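Local coordinates for protein MmeI (Methylophilus methylotrophus, PDB 5HR4) that is a DNA-binding restriction-modification enzyme that probably transfers a methyl group from S-adenosyl-L-methionine to N6 of an adenine in its recognition site, at residues Lys307-Gly312 / Lys487-Pro492; Asp512-Trp517 / Asn539-Gly544. One frame throughout, in Å; residues are numbered along the deposited sequence.

Contact 1: Lys307-Gly312 / Lys487-Pro492; sequences KRRNLG and KSKQTP. With SFG (sinefungin), chain H; nucleotides of chain B.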
loop_
_atom_site.group_PDB
_atom_site.type_symbol
_atom_site.label_atom_id
_atom_site.label_comp_id
_atom_site.label_asym_id
_atom_site.label_seq_id
_atom_site.Cartn_x
_atom_site.Cartn_y
_atom_site.Cartn_z
ATOM N N LYS A 307 2.707 -14.435 5.354
ATOM C CA LYS A 307 1.955 -14.510 4.103
ATOM C C LYS A 307 1.193 -13.216 3.831
ATOM O O LYS A 307 1.368 -12.588 2.779
ATOM C CB LYS A 307 0.995 -15.699 4.154
ATOM C CG LYS A 307 0.511 -16.172 2.804
ATOM C CD LYS A 307 -0.014 -17.582 2.946
ATOM C CE LYS A 307 -0.243 -18.230 1.609
ATOM N NZ LYS A 307 -1.200 -19.337 1.813
ATOM N N ARG A 308 0.323 -12.812 4.766
ATOM C CA ARG A 308 -0.415 -11.554 4.630
ATOM C C ARG A 308 0.477 -10.430 4.148
ATOM O O ARG A 308 0.110 -9.668 3.250
ATOM C CB ARG A 308 -1.055 -11.151 5.959
ATOM C CG ARG A 308 -2.450 -11.672 6.138
ATOM C CD ARG A 308 -3.139 -11.092 7.348
ATOM N NE ARG A 308 -3.177 -9.652 7.269
ATOM C CZ ARG A 308 -3.970 -8.895 8.022
ATOM N NH1 ARG A 308 -4.806 -9.471 8.888
ATOM N NH2 ARG A 308 -3.948 -7.566 7.896
ATOM N N ARG A 309 1.667 -10.320 4.723
ATOM C CA ARG A 309 2.535 -9.222 4.331
ATOM C C ARG A 309 3.009 -9.400 2.893
ATOM O O ARG A 309 2.912 -8.480 2.075
ATOM C CB ARG A 309 3.706 -9.116 5.311
ATOM C CG ARG A 309 4.787 -8.174 4.864
ATOM C CD ARG A 309 5.646 -7.753 6.029
ATOM N NE ARG A 309 6.763 -6.944 5.563
ATOM C CZ ARG A 309 7.762 -6.531 6.335
ATOM N NH1 ARG A 309 7.779 -6.846 7.630
ATOM N NH2 ARG A 309 8.745 -5.801 5.806
ATOM N N ASN A 310 3.450 -10.606 2.552
ATOM C CA ASN A 310 4.150 -10.845 1.294
ATOM C C ASN A 310 3.223 -10.906 0.075
ATOM O O ASN A 310 3.632 -10.523 -1.028
ATOM C CB ASN A 310 4.960 -12.139 1.408
ATOM C CG ASN A 310 5.478 -12.610 0.067
ATOM O OD1 ASN A 310 4.939 -13.558 -0.531
ATOM N ND2 ASN A 310 6.517 -11.938 -0.429
ATOM N N LEU A 311 2.003 -11.400 0.213
ATOM C CA LEU A 311 1.077 -11.245 -0.899
ATOM C C LEU A 311 0.404 -9.883 -0.911
ATOM O O LEU A 311 -0.408 -9.615 -1.801
ATOM C CB LEU A 311 0.014 -12.345 -0.868
ATOM C CG LEU A 311 0.659 -13.719 -1.104
ATOM C CD1 LEU A 311 -0.377 -14.782 -1.278
ATOM C CD2 LEU A 311 1.612 -13.682 -2.307
ATOM N N GLY A 312 0.738 -9.010 0.034
ATOM C CA GLY A 312 -0.011 -7.787 0.202
ATOM C C GLY A 312 -1.489 -8.009 0.431
ATOM O O GLY A 312 -2.311 -7.282 -0.146
ATOM N N LYS A 487 11.537 -3.558 -2.784
ATOM C CA LYS A 487 12.507 -4.194 -3.667
ATOM C C LYS A 487 13.333 -5.252 -2.950
ATOM O O LYS A 487 13.800 -6.205 -3.581
ATOM C CB LYS A 487 13.428 -3.131 -4.236
ATOM C CG LYS A 487 14.198 -2.391 -3.140
ATOM C CD LYS A 487 15.411 -1.756 -3.756
ATOM C CE LYS A 487 16.068 -0.796 -2.807
ATOM N NZ LYS A 487 17.086 -0.014 -3.542
ATOM N N SER A 488 13.552 -5.088 -1.647
ATOM C CA SER A 488 14.395 -5.974 -0.860
ATOM C C SER A 488 13.577 -6.855 0.069
ATOM O O SER A 488 14.123 -7.410 1.030
ATOM C CB SER A 488 15.409 -5.175 -0.040
ATOM O OG SER A 488 16.144 -4.271 -0.849
ATOM N N LYS A 489 12.278 -6.994 -0.188
ATOM C CA LYS A 489 11.421 -7.827 0.648
ATOM C C LYS A 489 10.667 -8.877 -0.162
ATOM O O LYS A 489 9.765 -9.528 0.386
ATOM C CB LYS A 489 10.413 -6.968 1.440
ATOM C CG LYS A 489 10.985 -5.788 2.298
ATOM C CD LYS A 489 12.128 -6.212 3.254
ATOM C CE LYS A 489 12.172 -5.375 4.551
ATOM N NZ LYS A 489 13.098 -4.174 4.505
ATOM N N GLN A 490 10.998 -9.059 -1.444
ATOM C CA GLN A 490 10.179 -9.874 -2.334
ATOM C C GLN A 490 10.850 -11.213 -2.663
ATOM O O GLN A 490 12.077 -11.323 -2.735
ATOM C CB GLN A 490 9.838 -9.108 -3.627
ATOM C CG GLN A 490 10.891 -8.114 -4.087
ATOM C CD GLN A 490 10.567 -7.451 -5.431
ATOM O OE1 GLN A 490 11.092 -7.872 -6.474
ATOM N NE2 GLN A 490 9.741 -6.382 -5.407
ATOM N N THR A 491 10.021 -12.238 -2.851
ATOM C CA THR A 491 10.499 -13.600 -2.989
ATOM C C THR A 491 11.088 -13.813 -4.387
ATOM O O THR A 491 10.800 -13.046 -5.313
ATOM C CB THR A 491 9.355 -14.579 -2.716
ATOM O OG1 THR A 491 8.352 -14.460 -3.733
ATOM C CG2 THR A 491 8.717 -14.328 -1.345
ATOM N N PRO A 492 11.941 -14.833 -4.575
ATOM C CA PRO A 492 12.566 -14.992 -5.900
ATOM C C PRO A 492 11.543 -15.069 -7.020
ATOM O O PRO A 492 11.797 -14.571 -8.130
ATOM C CB PRO A 492 13.375 -16.295 -5.763
ATOM C CG PRO A 492 13.576 -16.491 -4.297
ATOM C CD PRO A 492 12.347 -15.914 -3.648
HETATM N N SFG H . -8.545 -5.110 -3.216
HETATM C CA SFG H . -8.701 -6.359 -2.502
HETATM C C SFG H . -9.799 -6.152 -1.475
HETATM O O SFG H . -10.343 -5.029 -1.398
HETATM O OXT SFG H . -10.171 -7.080 -0.718
HETATM C CB SFG H . -7.398 -6.738 -1.808
HETATM C CG SFG H . -6.297 -6.763 -2.858
HETATM C CD SFG H . -4.996 -6.872 -2.095
HETATM N NE SFG H . -4.653 -5.534 -1.657
HETATM C "C5'" SFG H . -3.878 -7.481 -2.957
HETATM C "C4'" SFG H . -4.232 -8.873 -3.583
HETATM O "O4'" SFG H . -3.398 -9.123 -4.552
HETATM C "C3'" SFG H . -4.044 -10.060 -2.622
HETATM O "O3'" SFG H . -5.269 -10.587 -2.382
HETATM C "C2'" SFG H . -3.102 -11.064 -3.350
HETATM O "O2'" SFG H . -3.571 -12.471 -3.200
HETATM C "C1'" SFG H . -3.188 -10.721 -4.595
HETATM N N9 SFG H . -1.974 -10.905 -5.328
HETATM C C8 SFG H . -0.723 -10.713 -4.918
HETATM N N7 SFG H . 0.096 -10.956 -5.943
HETATM C C5 SFG H . -0.657 -11.292 -6.990
HETATM C C6 SFG H . -0.311 -11.646 -8.272
HETATM N N6 SFG H . 0.961 -11.767 -8.941
HETATM N N1 SFG H . -1.242 -11.951 -9.168
HETATM C C2 SFG H . -2.546 -11.907 -8.804
HETATM N N3 SFG H . -2.887 -11.563 -7.534
HETATM C C4 SFG H . -1.938 -11.253 -6.623
ATOM P P DA B 7 7.177 -3.592 3.027
ATOM O OP1 DA B 7 7.080 -4.940 3.655
ATOM O OP2 DA B 7 7.408 -3.487 1.566
ATOM O "O5'" DA B 7 5.909 -2.754 3.473
ATOM C "C5'" DA B 7 4.796 -2.640 2.683
ATOM C "C4'" DA B 7 3.638 -2.406 3.600
ATOM O "O4'" DA B 7 2.435 -2.260 2.850
ATOM C "C3'" DA B 7 3.394 -3.515 4.609
ATOM O "O3'" DA B 7 3.103 -2.905 5.839
ATOM C "C2'" DA B 7 2.186 -4.258 4.033
ATOM C "C1'" DA B 7 1.442 -3.141 3.324
ATOM N N9 DA B 7 0.701 -3.538 2.134
ATOM C C8 DA B 7 1.112 -4.399 1.171
ATOM N N7 DA B 7 0.283 -4.505 0.176
ATOM C C5 DA B 7 -0.740 -3.625 0.494
ATOM C C6 DA B 7 -1.937 -3.258 -0.176
ATOM N N6 DA B 7 -2.320 -3.776 -1.346
ATOM N N1 DA B 7 -2.734 -2.348 0.417
ATOM C C2 DA B 7 -2.356 -1.837 1.587
ATOM N N3 DA B 7 -1.254 -2.096 2.300
ATOM C C4 DA B 7 -0.486 -3.009 1.688
ATOM P P DC B 8 3.372 -3.620 7.255
ATOM O OP1 DC B 8 3.488 -5.084 7.174
ATOM O OP2 DC B 8 2.283 -3.064 8.088
ATOM O "O5'" DC B 8 4.748 -2.985 7.757
ATOM C "C5'" DC B 8 5.804 -2.711 6.843
ATOM C "C4'" DC B 8 7.126 -2.645 7.584
ATOM O "O4'" DC B 8 7.547 -1.255 7.748
ATOM C "C3'" DC B 8 7.101 -3.244 8.985
ATOM O "O3'" DC B 8 8.353 -3.875 9.240
ATOM C "C2'" DC B 8 6.898 -2.009 9.867
ATOM C "C1'" DC B 8 7.731 -0.967 9.117
ATOM N N1 DC B 8 7.297 0.460 9.351
ATOM C C2 DC B 8 8.161 1.374 9.979
ATOM O O2 DC B 8 9.271 1.004 10.342
ATOM N N3 DC B 8 7.752 2.645 10.165
ATOM C C4 DC B 8 6.540 3.024 9.753
ATOM N N4 DC B 8 6.182 4.288 9.953
ATOM C C5 DC B 8 5.645 2.115 9.108
ATOM C C6 DC B 8 6.061 0.858 8.929
#

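Contact 2: Asp512-Trp517 / Asn539-Gly544; sequences DLVAAW and NSITQG. With SFG (sinefungin), chain H; nucleotides of chain B.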
loop_
_atom_site.group_PDB
_atom_site.type_symbol
_atom_site.label_atom_id
_atom_site.label_comp_id
_atom_site.label_asym_id
_atom_site.label_seq_id
_atom_site.Cartn_x
_atom_site.Cartn_y
_atom_site.Cartn_z
ATOM N N ASP A 512 9.115 -1.361 -6.387
ATOM C CA ASP A 512 8.146 -2.103 -5.600
ATOM C C ASP A 512 7.432 -3.083 -6.521
ATOM O O ASP A 512 7.309 -2.852 -7.729
ATOM C CB ASP A 512 7.141 -1.149 -4.931
ATOM C CG ASP A 512 6.415 -1.787 -3.729
ATOM O OD1 ASP A 512 5.540 -2.660 -3.957
ATOM O OD2 ASP A 512 6.703 -1.409 -2.558
ATOM N N LEU A 513 6.989 -4.207 -5.953
ATOM C CA LEU A 513 6.219 -5.154 -6.747
ATOM C C LEU A 513 5.010 -4.483 -7.393
ATOM O O LEU A 513 4.634 -4.830 -8.521
ATOM C CB LEU A 513 5.776 -6.340 -5.888
ATOM C CG LEU A 513 5.098 -7.465 -6.686
ATOM C CD1 LEU A 513 5.917 -7.831 -7.916
ATOM C CD2 LEU A 513 4.849 -8.670 -5.821
ATOM N N VAL A 514 4.382 -3.521 -6.700
ATOM C CA VAL A 514 3.147 -2.936 -7.228
ATOM C C VAL A 514 3.398 -2.263 -8.571
ATOM O O VAL A 514 2.498 -2.208 -9.425
ATOM C CB VAL A 514 2.514 -1.951 -6.220
ATOM C CG1 VAL A 514 3.400 -0.750 -5.983
ATOM C CG2 VAL A 514 1.128 -1.502 -6.704
ATOM N N ALA A 515 4.620 -1.768 -8.799
ATOM C CA ALA A 515 4.919 -1.118 -10.070
ATOM C C ALA A 515 4.615 -2.031 -11.246
ATOM O O ALA A 515 4.123 -1.568 -12.272
ATOM C CB ALA A 515 6.373 -0.665 -10.103
ATOM N N ALA A 516 4.830 -3.341 -11.084
ATOM C CA ALA A 516 4.602 -4.308 -12.162
ATOM C C ALA A 516 3.224 -4.185 -12.824
ATOM O O ALA A 516 3.099 -4.386 -14.036
ATOM C CB ALA A 516 4.789 -5.719 -11.624
ATOM N N TRP A 517 2.171 -3.893 -12.063
ATOM C CA TRP A 517 0.854 -3.833 -12.706
ATOM C C TRP A 517 0.711 -2.658 -13.671
ATOM O O TRP A 517 -0.176 -2.693 -14.527
ATOM C CB TRP A 517 -0.278 -3.766 -11.672
ATOM C CG TRP A 517 -0.663 -5.105 -11.130
ATOM C CD1 TRP A 517 -1.832 -5.770 -11.334
ATOM C CD2 TRP A 517 0.138 -5.949 -10.302
ATOM N NE1 TRP A 517 -1.811 -6.978 -10.678
ATOM C CE2 TRP A 517 -0.613 -7.109 -10.035
ATOM C CE3 TRP A 517 1.415 -5.831 -9.751
ATOM C CZ2 TRP A 517 -0.130 -8.144 -9.240
ATOM C CZ3 TRP A 517 1.900 -6.865 -8.964
ATOM C CH2 TRP A 517 1.130 -8.008 -8.717
ATOM N N ASN A 539 2.977 4.957 -1.626
ATOM C CA ASN A 539 3.350 6.259 -2.150
ATOM C C ASN A 539 4.775 6.267 -2.651
ATOM O O ASN A 539 5.172 7.234 -3.316
ATOM C CB ASN A 539 3.126 7.342 -1.094
ATOM C CG ASN A 539 3.812 7.039 0.214
ATOM O OD1 ASN A 539 4.151 5.895 0.504
ATOM N ND2 ASN A 539 4.010 8.068 1.021
ATOM N N SER A 540 5.518 5.181 -2.398
ATOM C CA SER A 540 6.940 5.098 -2.712
ATOM C C SER A 540 7.206 5.149 -4.210
ATOM O O SER A 540 8.261 5.641 -4.626
ATOM C CB SER A 540 7.520 3.814 -2.122
ATOM O OG SER A 540 8.135 4.064 -0.869
ATOM N N ILE A 541 6.271 4.656 -5.035
ATOM C CA ILE A 541 6.442 4.698 -6.488
ATOM C C ILE A 541 6.283 6.093 -7.060
ATOM O O ILE A 541 6.348 6.255 -8.284
ATOM C CB ILE A 541 5.457 3.794 -7.255
ATOM C CG1 ILE A 541 4.023 4.341 -7.163
ATOM C CG2 ILE A 541 5.528 2.323 -6.763
ATOM C CD1 ILE A 541 3.001 3.491 -7.973
ATOM N N THR A 542 6.080 7.107 -6.220
ATOM C CA THR A 542 6.058 8.494 -6.670
ATOM C C THR A 542 7.168 9.296 -6.014
ATOM O O THR A 542 7.131 10.534 -6.031
ATOM C CB THR A 542 4.699 9.169 -6.400
ATOM O OG1 THR A 542 4.404 9.145 -4.995
ATOM C CG2 THR A 542 3.565 8.472 -7.163
ATOM N N GLN A 543 8.158 8.615 -5.437
ATOM C CA GLN A 543 9.186 9.255 -4.630
ATOM C C GLN A 543 10.528 8.585 -4.902
ATOM O O GLN A 543 10.595 7.421 -5.306
ATOM C CB GLN A 543 8.846 9.173 -3.129
ATOM C CG GLN A 543 7.448 9.705 -2.750
ATOM C CD GLN A 543 6.994 9.271 -1.357
ATOM O OE1 GLN A 543 7.699 8.554 -0.669
ATOM N NE2 GLN A 543 5.806 9.696 -0.949
ATOM N N GLY A 544 11.592 9.355 -4.692
ATOM C CA GLY A 544 12.948 8.844 -4.663
ATOM C C GLY A 544 13.313 7.968 -5.841
ATOM O O GLY A 544 12.914 8.222 -6.985
HETATM N N SFG H . -8.545 -5.110 -3.216
HETATM C CA SFG H . -8.701 -6.359 -2.502
HETATM C C SFG H . -9.799 -6.152 -1.475
HETATM O O SFG H . -10.343 -5.029 -1.398
HETATM O OXT SFG H . -10.171 -7.080 -0.718
HETATM C CB SFG H . -7.398 -6.738 -1.808
HETATM C CG SFG H . -6.297 -6.763 -2.858
HETATM C CD SFG H . -4.996 -6.872 -2.095
HETATM N NE SFG H . -4.653 -5.534 -1.657
HETATM C "C5'" SFG H . -3.878 -7.481 -2.957
HETATM C "C4'" SFG H . -4.232 -8.873 -3.583
HETATM O "O4'" SFG H . -3.398 -9.123 -4.552
HETATM C "C3'" SFG H . -4.044 -10.060 -2.622
HETATM O "O3'" SFG H . -5.269 -10.587 -2.382
HETATM C "C2'" SFG H . -3.102 -11.064 -3.350
HETATM O "O2'" SFG H . -3.571 -12.471 -3.200
HETATM C "C1'" SFG H . -3.188 -10.721 -4.595
HETATM N N9 SFG H . -1.974 -10.905 -5.328
HETATM C C8 SFG H . -0.723 -10.713 -4.918
HETATM N N7 SFG H . 0.096 -10.956 -5.943
HETATM C C5 SFG H . -0.657 -11.292 -6.990
HETATM C C6 SFG H . -0.311 -11.646 -8.272
HETATM N N6 SFG H . 0.961 -11.767 -8.941
HETATM N N1 SFG H . -1.242 -11.951 -9.168
HETATM C C2 SFG H . -2.546 -11.907 -8.804
HETATM N N3 SFG H . -2.887 -11.563 -7.534
HETATM C C4 SFG H . -1.938 -11.253 -6.623
ATOM P P DG B 6 9.908 2.097 0.877
ATOM O OP1 DG B 6 8.725 2.007 -0.015
ATOM O OP2 DG B 6 10.174 3.363 1.631
ATOM O "O5'" DG B 6 9.879 0.818 1.853
ATOM C "C5'" DG B 6 9.855 -0.484 1.268
ATOM C "C4'" DG B 6 9.809 -1.565 2.325
ATOM O "O4'" DG B 6 11.027 -1.536 3.125
ATOM C "C3'" DG B 6 8.665 -1.467 3.314
ATOM O "O3'" DG B 6 8.347 -2.759 3.750
ATOM C "C2'" DG B 6 9.274 -0.633 4.449
ATOM C "C1'" DG B 6 10.744 -1.078 4.433
ATOM N N9 DG B 6 11.692 -0.008 4.762
ATOM C C8 DG B 6 11.544 1.329 4.510
ATOM N N7 DG B 6 12.549 2.054 4.924
ATOM C C5 DG B 6 13.420 1.138 5.485
ATOM C C6 DG B 6 14.681 1.339 6.094
ATOM O O6 DG B 6 15.291 2.401 6.259
ATOM N N1 DG B 6 15.236 0.140 6.538
ATOM C C2 DG B 6 14.644 -1.096 6.409
ATOM N N2 DG B 6 15.331 -2.141 6.892
ATOM N N3 DG B 6 13.467 -1.296 5.836
ATOM C C4 DG B 6 12.913 -0.136 5.398
ATOM P P DC B 5 14.367 5.606 -1.627
ATOM O OP1 DC B 5 13.523 5.931 -2.805
ATOM O OP2 DC B 5 14.587 6.550 -0.518
ATOM O "O5'" DC B 5 13.737 4.322 -0.936
ATOM C "C5'" DC B 5 13.519 3.160 -1.676
ATOM C "C4'" DC B 5 13.454 1.993 -0.728
ATOM O "O4'" DC B 5 14.702 1.864 -0.042
ATOM C "C3'" DC B 5 12.469 2.167 0.404
ATOM O "O3'" DC B 5 11.191 1.816 -0.041
ATOM C "C2'" DC B 5 12.997 1.190 1.465
ATOM C "C1'" DC B 5 14.479 1.049 1.087
ATOM N N1 DC B 5 15.414 1.461 2.125
ATOM C C2 DC B 5 16.235 0.499 2.714
ATOM O O2 DC B 5 16.112 -0.675 2.367
ATOM N N3 DC B 5 17.125 0.879 3.660
ATOM C C4 DC B 5 17.207 2.172 4.005
ATOM N N4 DC B 5 18.101 2.522 4.942
ATOM C C5 DC B 5 16.374 3.164 3.401
ATOM C C6 DC B 5 15.509 2.764 2.468
#

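Contact 1: Lys307-Gly312 / Lys487-Pro492
Arg309 and Asn310, neighbours in the last turn of helix 305-310, meet Lys489 and Thr491 beside the backbone of bound DNA. Arg309 NH2 lies 3.7 Å from Lys489 CE, a guanidinium nitrogen set obliquely against aliphatic carbon. Asn310 ND2 rests 3.4 Å from Thr491 CG2, an amide against a methyl group. No hydrogen bond joins the two segments; Arg309 and Lys489 both turn to the DNA instead. Arg309 NE donates to OP1 of DA7 of chain B at 2.8 Å, and NH2 adds a weak bond to the same oxygen. With CG anti to the backbone N (chi1 170°) and the chain extended to NE, the arginine presents two N-H groups to one phosphate oxygen near its plane, both bonds bent (133° at NE), while the sugar of DC8 of chain B lies over one face, toward its rim. NH1 salt-bridges a further phosphate, and Lys489 NZ makes a weak bond to a guanine N3.

Gly312 ends the helix in a Schellman motif; its phi of 56° favours glycine, and CA lies 3.3 Å from N7 of DA7 of chain B, where a CB would collide. Leu311 and Gly312 line the sinefungin pocket: Gly312 O accepts a weak bond from sinefungin NE, and Leu311 O lies 3.3 Å from C8 of its adenine.

Asn310 ND2 and Thr491 N both donate to Gln494 OE1. Thr491 is the N-cap, its N-H bond to the side chain three residues on being one half of a capping box, and the same glutamine ties the end of helix 305-310 to the start of helix 492-502, beyond the loop after strand 477-480.

Contact 2: Asp512-Trp517 / Asn539-Gly544
In the buried core of the methyltransferase domain, the turn leading into helix 517-524 packs on the 3-10 turn that follows strand 532-538, with Asp512 and Val514 facing Ile541. Val514 CG1 meets Ile541 CG2 at 3.8 Å, the two branched side chains crossing at about a right angle. CB of Asp512 reaches the same methyl, Ile541 CG2, at 4.2 Å. Ile541 places CG2 anti to its carbonyl carbon, with CG1 at chi1 69°, and this turns the methyl toward both partners. Compact beta-branched residues suit this buried junction: Val514 also touches Ser537 and Thr538 of strand 532-538, and Ile541 touches Ile585 of strand 581-588.

An Asx turn shapes the first segment. Asp512 OD1 accepts from Val514 N at 3.1 Å through its anti lone pair, in a nearly straight bond (177°), and Val485 N is a second donor to that oxygen. In the other turn, Asn539 O takes both the backbone N and OG1 of Thr542, the latter at 2.7 Å. Positive phi favours glycine at Gly544, where a CB would run into OP1 of DC5 of chain B.

Trp517 belongs to the sinefungin pocket. The edge of its six-membered ring points at the face of the ligand's adenine, with CZ2 3.6 Å from sinefungin C6, while NE1 donates to Pro362 O and fixes the indole's rotation. With an alanine in place of the indole, the adenine is likely to lose the ring edge set against its face, and Pro362 O its indole donor. Phe535 of strand 532-538 also packs against the indole.

How the contacts relate
Contact 1 closes before contact 2 opens along the chain, and their centres lie 14 Å apart. They touch where Gln490 NE2 packs 3.5 Å from Leu513 N. In sequence, helix 492-502 comes between segments 487-492 and 512-517, while strands 477-480 and 532-538, sheet neighbours, lead into segments 487-492 and 539-544. The first seven strands follow the 3-2-1-4-5-7-6 order of the Rossmann-like methyltransferase fold. Sinefungin touches both: contact 1 lies along its amine arm, ribose and the C8 edge of its adenine, contact 2 at the adenine's C6. Because both face chain B, the pair links cofactor pocket to DNA, consistent with adenine methylation: N6 of DA7 of chain B lies 2.9 Å from sinefungin NE.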